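Local coordinates for ESAT-6-like protein MAB_3112 (Mycobacterium abscessus, PDB 4I0X) that forms the EsxEF heterodimer with its WXG100-family partner MAB_3113 and is probably secreted with it, at the interface of chains A and B. Sequence-based numbering; all coordinates share one arbitrary frame. Chains: chain A, ESAT-6-like protein MAB_3112; chain B, ESAT-6-like protein MAB_3113.

Contact 1: the interface of chains A and B. Residues chain A 37, 41, 44-45, 48; chain B 16, 20, 79, 82-83.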
ATOM      1  N   TRP A  37     -17.255 -18.225   1.618  1.00 16.37           N
ATOM      2  CA  TRP A  37     -16.033 -18.945   1.263  1.00 14.43           C
ATOM      3  C   TRP A  37     -15.377 -19.511   2.503  1.00 13.42           C
ATOM      4  O   TRP A  37     -14.972 -18.759   3.391  1.00 15.31           O
ATOM      5  CB  TRP A  37     -15.115 -18.017   0.513  1.00 13.53           C
ATOM      6  CG  TRP A  37     -13.905 -18.634  -0.078  1.00 16.94           C
ATOM      7  CD1 TRP A  37     -13.694 -19.966  -0.416  1.00 13.24           C
ATOM      8  CD2 TRP A  37     -12.704 -17.940  -0.409  1.00 18.55           C
ATOM      9  NE1 TRP A  37     -12.455 -20.116  -0.972  1.00 14.51           N
ATOM     10  CE2 TRP A  37     -11.817 -18.891  -0.985  1.00 12.27           C
ATOM     11  CE3 TRP A  37     -12.304 -16.599  -0.316  1.00 14.58           C
ATOM     12  CZ2 TRP A  37     -10.565 -18.547  -1.441  1.00 13.56           C
ATOM     13  CZ3 TRP A  37     -11.043 -16.243  -0.775  1.00 11.26           C
ATOM     14  CH2 TRP A  37     -10.181 -17.213  -1.338  1.00 14.94           C
ATOM     15  N   ALA A  41      -8.209 -22.495   1.440  1.00 13.84           N
ATOM     16  CA  ALA A  41      -7.859 -21.363   0.568  1.00 20.05           C
ATOM     17  C   ALA A  41      -8.459 -20.086   1.142  1.00 17.95           C
ATOM     18  O   ALA A  41      -7.830 -19.006   1.154  1.00 15.43           O
ATOM     19  CB  ALA A  41      -8.348 -21.590  -0.851  1.00 13.37           C
ATOM     20  N   ALA A  44      -6.114 -19.042   3.875  1.00 15.74           N
ATOM     21  CA  ALA A  44      -4.864 -18.472   3.365  1.00 13.88           C
ATOM     22  C   ALA A  44      -5.114 -17.058   2.822  1.00 12.27           C
ATOM     23  O   ALA A  44      -4.299 -16.167   2.995  1.00 12.61           O
ATOM     24  CB  ALA A  44      -4.281 -19.366   2.280  1.00 16.44           C
ATOM     25  N   TYR A  45      -6.250 -16.856   2.175  1.00 13.47           N
ATOM     26  CA  TYR A  45      -6.632 -15.540   1.683  1.00 10.43           C
ATOM     27  C   TYR A  45      -6.784 -14.539   2.830  1.00 11.16           C
ATOM     28  O   TYR A  45      -6.282 -13.424   2.781  1.00 12.83           O
ATOM     29  CB  TYR A  45      -7.947 -15.655   0.923  1.00 10.03           C
ATOM     30  CG  TYR A  45      -8.258 -14.477   0.014  1.00  9.56           C
ATOM     31  CD1 TYR A  45      -8.958 -13.385   0.480  1.00 15.07           C
ATOM     32  CD2 TYR A  45      -7.917 -14.505  -1.318  1.00  9.95           C
ATOM     33  CE1 TYR A  45      -9.293 -12.344  -0.353  1.00 10.29           C
ATOM     34  CE2 TYR A  45      -8.216 -13.464  -2.147  1.00 11.66           C
ATOM     35  CZ  TYR A  45      -8.929 -12.382  -1.663  1.00 13.96           C
ATOM     36  OH  TYR A  45      -9.263 -11.342  -2.522  1.00 12.77           O
ATOM     37  N   GLY A  48      -3.324 -13.618   3.972  1.00 11.97           N
ATOM     38  CA  GLY A  48      -2.751 -12.761   2.969  1.00 11.61           C
ATOM     39  C   GLY A  48      -3.237 -11.317   3.076  1.00 11.59           C
ATOM     40  O   GLY A  48      -2.448 -10.380   2.991  1.00 13.48           O
TER
ATOM     41  N   ILE B  16     -14.826 -13.561  -5.494  1.00 12.63           N
ATOM     42  CA  ILE B  16     -13.450 -13.641  -4.983  1.00 10.50           C
ATOM     43  C   ILE B  16     -12.476 -13.031  -5.976  1.00 10.27           C
ATOM     44  O   ILE B  16     -11.606 -12.252  -5.614  1.00 10.38           O
ATOM     45  CB  ILE B  16     -13.054 -15.121  -4.713  1.00 10.57           C
ATOM     46  CG1 ILE B  16     -13.909 -15.669  -3.582  1.00 13.24           C
ATOM     47  CG2 ILE B  16     -11.551 -15.230  -4.387  1.00 12.71           C
ATOM     48  CD1 ILE B  16     -13.920 -17.118  -3.443  1.00 11.45           C
ATOM     49  N   THR B  20     -10.110  -9.702  -5.526  1.00 10.48           N
ATOM     50  CA  THR B  20      -8.674  -9.901  -5.650  1.00 11.45           C
ATOM     51  C   THR B  20      -8.164  -8.940  -6.682  1.00 16.47           C
ATOM     52  O   THR B  20      -7.081  -8.374  -6.536  1.00 12.85           O
ATOM     53  CB  THR B  20      -8.335 -11.360  -6.073  1.00 13.54           C
ATOM     54  OG1 THR B  20      -9.022 -12.259  -5.198  1.00 13.82           O
ATOM     55  CG2 THR B  20      -6.828 -11.596  -6.034  1.00 14.56           C
ATOM     56  N   MET B  79      -2.936 -13.956  -1.411  1.00 11.85           N
ATOM     57  CA  MET B  79      -4.335 -13.862  -1.790  1.00 11.72           C
ATOM     58  C   MET B  79      -4.561 -14.434  -3.174  1.00 14.96           C
ATOM     59  O   MET B  79      -5.497 -15.216  -3.395  1.00 13.26           O
ATOM     60  CB  MET B  79      -4.778 -12.406  -1.735  1.00 12.39           C
ATOM     61  CG  MET B  79      -4.877 -11.859  -0.339  1.00 13.92           C
ATOM     62  SD  MET B  79      -4.991 -10.040  -0.267  1.00 14.12           S
ATOM     63  CE  MET B  79      -6.598  -9.801  -0.949  1.00 13.43           C
ATOM     64  N   ALA B  82      -4.253 -18.219  -3.130  1.00 14.11           N
ATOM     65  CA  ALA B  82      -5.471 -18.750  -2.552  1.00 13.92           C
ATOM     66  C   ALA B  82      -6.665 -18.707  -3.538  1.00 13.08           C
ATOM     67  O   ALA B  82      -7.443 -19.651  -3.653  1.00 13.47           O
ATOM     68  CB  ALA B  82      -5.790 -18.000  -1.293  1.00 13.50           C
ATOM     69  N   ALA B  83      -6.810 -17.602  -4.257  1.00 12.34           N
ATOM     70  CA  ALA B  83      -7.935 -17.478  -5.178  1.00 12.73           C
ATOM     71  C   ALA B  83      -7.742 -18.450  -6.320  1.00 15.41           C
ATOM     72  O   ALA B  83      -8.700 -19.097  -6.779  1.00 15.61           O
ATOM     73  CB  ALA B  83      -8.034 -16.074  -5.690  1.00 15.49           C
TER
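A:Trp37, with an extended backbone in the loop that leads into helix 40-72 of chain A, meets B:Ile16 of helix 11-47, while A:Ala41 and A:Tyr45 on the first turns of helix 40-72 face B:Ala82 and B:Met79 of helix 52-87. A:Trp37 is the tryptophan of the WXG turn of the family. Its CG lies anti to the backbone N (chi1 -172°), which lays the indole over the isoleucine. The terminal methyl CD1 of B:Ile16 sits over the middle of the ring system, 3.4 Å from CD2 of A:Trp37, in a CH-pi contact with both rings; its CG2 branch lies under the CZ3 and CH2 rim. The indole turns its CZ3 edge to one face of the A:Tyr45 ring, toward the rim, and CG of B:Met79 lies over the centre of the opposite face, 4.0 Å above the plane. The bent methionine chain (chi3 69°) returns CE to within 3.5 Å of A:Tyr45 OH. The phenol OH is hydrogen-bonded to B:Thr20 OG1 at 2.8 Å. That threonine hydroxyl also donates to the main-chain O of B:Ile16 at 2.6 Å, from above the carbonyl plane, so two bonds grip it. Small residues let the helices close in: B:Ala82 CB lies 3.3 Å from A:Ala41 O. The patch joins the WXG turn of MAB_3112 to both helices of MAB_3113, helping to hold the EsxEF heterodimer together.

Contact 2: the interface of chains A and B. Residues chain A 29-30, 32-33, 45; chain B 15-16, 19-20.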
ATOM      1  N   ASP A  29     -14.666  -5.435   1.638  1.00 11.62           N
ATOM      2  CA  ASP A  29     -14.905  -6.377   0.539  1.00 11.64           C
ATOM      3  C   ASP A  29     -14.377  -7.762   0.884  1.00 10.88           C
ATOM      4  O   ASP A  29     -15.058  -8.783   0.684  1.00 14.93           O
ATOM      5  CB  ASP A  29     -14.192  -5.928  -0.722  1.00 11.44           C
ATOM      6  CG  ASP A  29     -14.803  -4.702  -1.361  1.00 23.43           C
ATOM      7  OD1 ASP A  29     -15.944  -4.312  -1.029  1.00 23.79           O
ATOM      8  OD2 ASP A  29     -14.128  -4.137  -2.240  1.00 26.29           O
ATOM      9  N   VAL A  30     -13.148  -7.803   1.383  1.00 11.95           N
ATOM     10  CA  VAL A  30     -12.515  -9.061   1.725  1.00  9.73           C
ATOM     11  C   VAL A  30     -13.287  -9.778   2.782  1.00 12.25           C
ATOM     12  O   VAL A  30     -13.572 -10.957   2.622  1.00 14.04           O
ATOM     13  CB  VAL A  30     -11.068  -8.901   2.183  1.00 13.38           C
ATOM     14  CG1 VAL A  30     -10.566 -10.235   2.753  1.00 20.55           C
ATOM     15  CG2 VAL A  30     -10.193  -8.444   1.019  1.00 14.39           C
ATOM     16  N   SER A  32     -16.339  -9.599   3.432  1.00 12.92           N
ATOM     17  CA  SER A  32     -17.652 -10.081   2.971  1.00 14.18           C
ATOM     18  C   SER A  32     -17.521 -11.453   2.295  1.00 13.69           C
ATOM     19  O   SER A  32     -18.520 -12.179   2.172  1.00 14.76           O
ATOM     20  CB  SER A  32     -18.319  -9.086   2.009  1.00 15.02           C
ATOM     21  OG  SER A  32     -17.702  -9.146   0.726  1.00 16.08           O
ATOM     22  N   LEU A  33     -16.322 -11.804   1.827  1.00 12.34           N
ATOM     23  CA  LEU A  33     -16.185 -13.099   1.129  1.00 15.84           C
ATOM     24  C   LEU A  33     -16.333 -14.303   2.059  1.00 15.21           C
ATOM     25  O   LEU A  33     -16.683 -15.391   1.613  1.00 17.52           O
ATOM     26  CB  LEU A  33     -14.844 -13.209   0.432  1.00 11.08           C
ATOM     27  CG  LEU A  33     -14.583 -12.205  -0.673  1.00 13.91           C
ATOM     28  CD1 LEU A  33     -13.131 -12.397  -1.043  1.00 13.20           C
ATOM     29  CD2 LEU A  33     -15.536 -12.405  -1.874  1.00 15.42           C
ATOM     30  N   TYR A  45      -6.250 -16.856   2.175  1.00 13.47           N
ATOM     31  CA  TYR A  45      -6.632 -15.540   1.683  1.00 10.43           C
ATOM     32  C   TYR A  45      -6.784 -14.539   2.830  1.00 11.16           C
ATOM     33  O   TYR A  45      -6.282 -13.424   2.781  1.00 12.83           O
ATOM     34  CB  TYR A  45      -7.947 -15.655   0.923  1.00 10.03           C
ATOM     35  CG  TYR A  45      -8.258 -14.477   0.014  1.00  9.56           C
ATOM     36  CD1 TYR A  45      -8.958 -13.385   0.480  1.00 15.07           C
ATOM     37  CD2 TYR A  45      -7.917 -14.505  -1.318  1.00  9.95           C
ATOM     38  CE1 TYR A  45      -9.293 -12.344  -0.353  1.00 10.29           C
ATOM     39  CE2 TYR A  45      -8.216 -13.464  -2.147  1.00 11.66           C
ATOM     40  CZ  TYR A  45      -8.929 -12.382  -1.663  1.00 13.96           C
ATOM     41  OH  TYR A  45      -9.263 -11.342  -2.522  1.00 12.77           O
TER
ATOM     42  N   HIS B  15     -16.898 -13.491  -7.427  1.00 12.95           N
ATOM     43  CA  HIS B  15     -16.805 -12.457  -6.418  1.00 12.73           C
ATOM     44  C   HIS B  15     -15.377 -12.402  -5.821  1.00 11.62           C
ATOM     45  O   HIS B  15     -14.760 -11.340  -5.727  1.00 11.35           O
ATOM     46  CB  HIS B  15     -17.836 -12.699  -5.331  1.00 13.30           C
ATOM     47  CG  HIS B  15     -18.007 -11.539  -4.426  1.00 13.69           C
ATOM     48  ND1 HIS B  15     -18.646 -11.629  -3.210  1.00 14.39           N
ATOM     49  CD2 HIS B  15     -17.577 -10.261  -4.532  1.00 13.81           C
ATOM     50  CE1 HIS B  15     -18.638 -10.445  -2.625  1.00 14.89           C
ATOM     51  NE2 HIS B  15     -17.974  -9.603  -3.396  1.00 14.38           N
ATOM     52  N   ILE B  16     -14.826 -13.561  -5.494  1.00 12.63           N
ATOM     53  CA  ILE B  16     -13.450 -13.641  -4.983  1.00 10.50           C
ATOM     54  C   ILE B  16     -12.476 -13.031  -5.976  1.00 10.27           C
ATOM     55  O   ILE B  16     -11.606 -12.252  -5.614  1.00 10.38           O
ATOM     56  CB  ILE B  16     -13.054 -15.121  -4.713  1.00 10.57           C
ATOM     57  CG1 ILE B  16     -13.909 -15.669  -3.582  1.00 13.24           C
ATOM     58  CG2 ILE B  16     -11.551 -15.230  -4.387  1.00 12.71           C
ATOM     59  CD1 ILE B  16     -13.920 -17.118  -3.443  1.00 11.45           C
ATOM     60  N   VAL B  19     -12.724  -9.156  -6.024  1.00 10.62           N
ATOM     61  CA  VAL B  19     -12.121  -8.536  -4.862  1.00 10.14           C
ATOM     62  C   VAL B  19     -10.602  -8.593  -5.006  1.00  9.55           C
ATOM     63  O   VAL B  19      -9.892  -7.640  -4.692  1.00 11.19           O
ATOM     64  CB  VAL B  19     -12.571  -9.238  -3.550  1.00 10.17           C
ATOM     65  CG1 VAL B  19     -11.790  -8.686  -2.359  1.00  9.94           C
ATOM     66  CG2 VAL B  19     -14.060  -9.109  -3.381  1.00 12.45           C
ATOM     67  N   THR B  20     -10.110  -9.702  -5.526  1.00 10.48           N
ATOM     68  CA  THR B  20      -8.674  -9.901  -5.650  1.00 11.45           C
ATOM     69  C   THR B  20      -8.164  -8.940  -6.682  1.00 16.47           C
ATOM     70  O   THR B  20      -7.081  -8.374  -6.536  1.00 12.85           O
ATOM     71  CB  THR B  20      -8.335 -11.360  -6.073  1.00 13.54           C
ATOM     72  OG1 THR B  20      -9.022 -12.259  -5.198  1.00 13.82           O
ATOM     73  CG2 THR B  20      -6.828 -11.596  -6.034  1.00 14.56           C
TER
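A:Leu33 and B:His15 make the central apolar contact of this patch, where the end of the first helix and the following 3-10 turn of one WXG100 hairpin pack on helix 11-47 of the other. The CD2 methyl of A:Leu33 stands over one face of the imidazole, displaced toward its rim, and comes within 3.5 Å of ND1 of B:His15 in a CH-pi contact. Anti placement of the histidine CG relative to its backbone N (chi1 -167°) brings the ring face under the leucine methyl. The same methyl also reaches the backbone of B:Ile16, lying 3.9 Å from its CA, and thus touches two successive residues of the helix.

Aliphatic packing continues at B:Val19, whose two methyls serve different neighbours. CG2 meets the branched end of A:Leu33 tip to tip, 3.9 Å from its CD2. CG1, anti to the backbone N (chi1 173°), points toward helix 4-32 and lies 3.7 Å from CG2 of A:Val30, the two valine side chains crossing at about a right angle. The CB of A:Asp29 rests on the valine as well, and A:Tyr45 OH, the partner of B:Thr20, adds a further contact to CG1 at 3.7 Å.

Among the polar groups, A:Ser32 OG donates to the main-chain O of A:Asp29 at 2.7 Å, tilted 23° from the carbonyl plane, a bond within the helix that holds the hydroxyl close to the CE1 side of the imidazole. The carboxylate of A:Asp29 does not touch B:His15: OD1 and NE2 are 6.1 Å apart.

Contacts 1 and 2 are neighbouring parts of one interface, the centres of their C-alpha atoms about 7 Å apart, and they share A:Tyr45, B:Ile16 and B:Thr20. Helix 11-47 of chain B runs through both, as does helix 40-72 of chain A through its tyrosine. Contact 1 adds helix 52-87 of chain B and the loop of the WXG turn, whereas contact 2 adds helix 4-32 of chain A and its 3-10 extension. Together they bring together parts of all four long helices of the heterodimer near the turn of the MAB_3112 hairpin, with A:Tyr45 connecting the two.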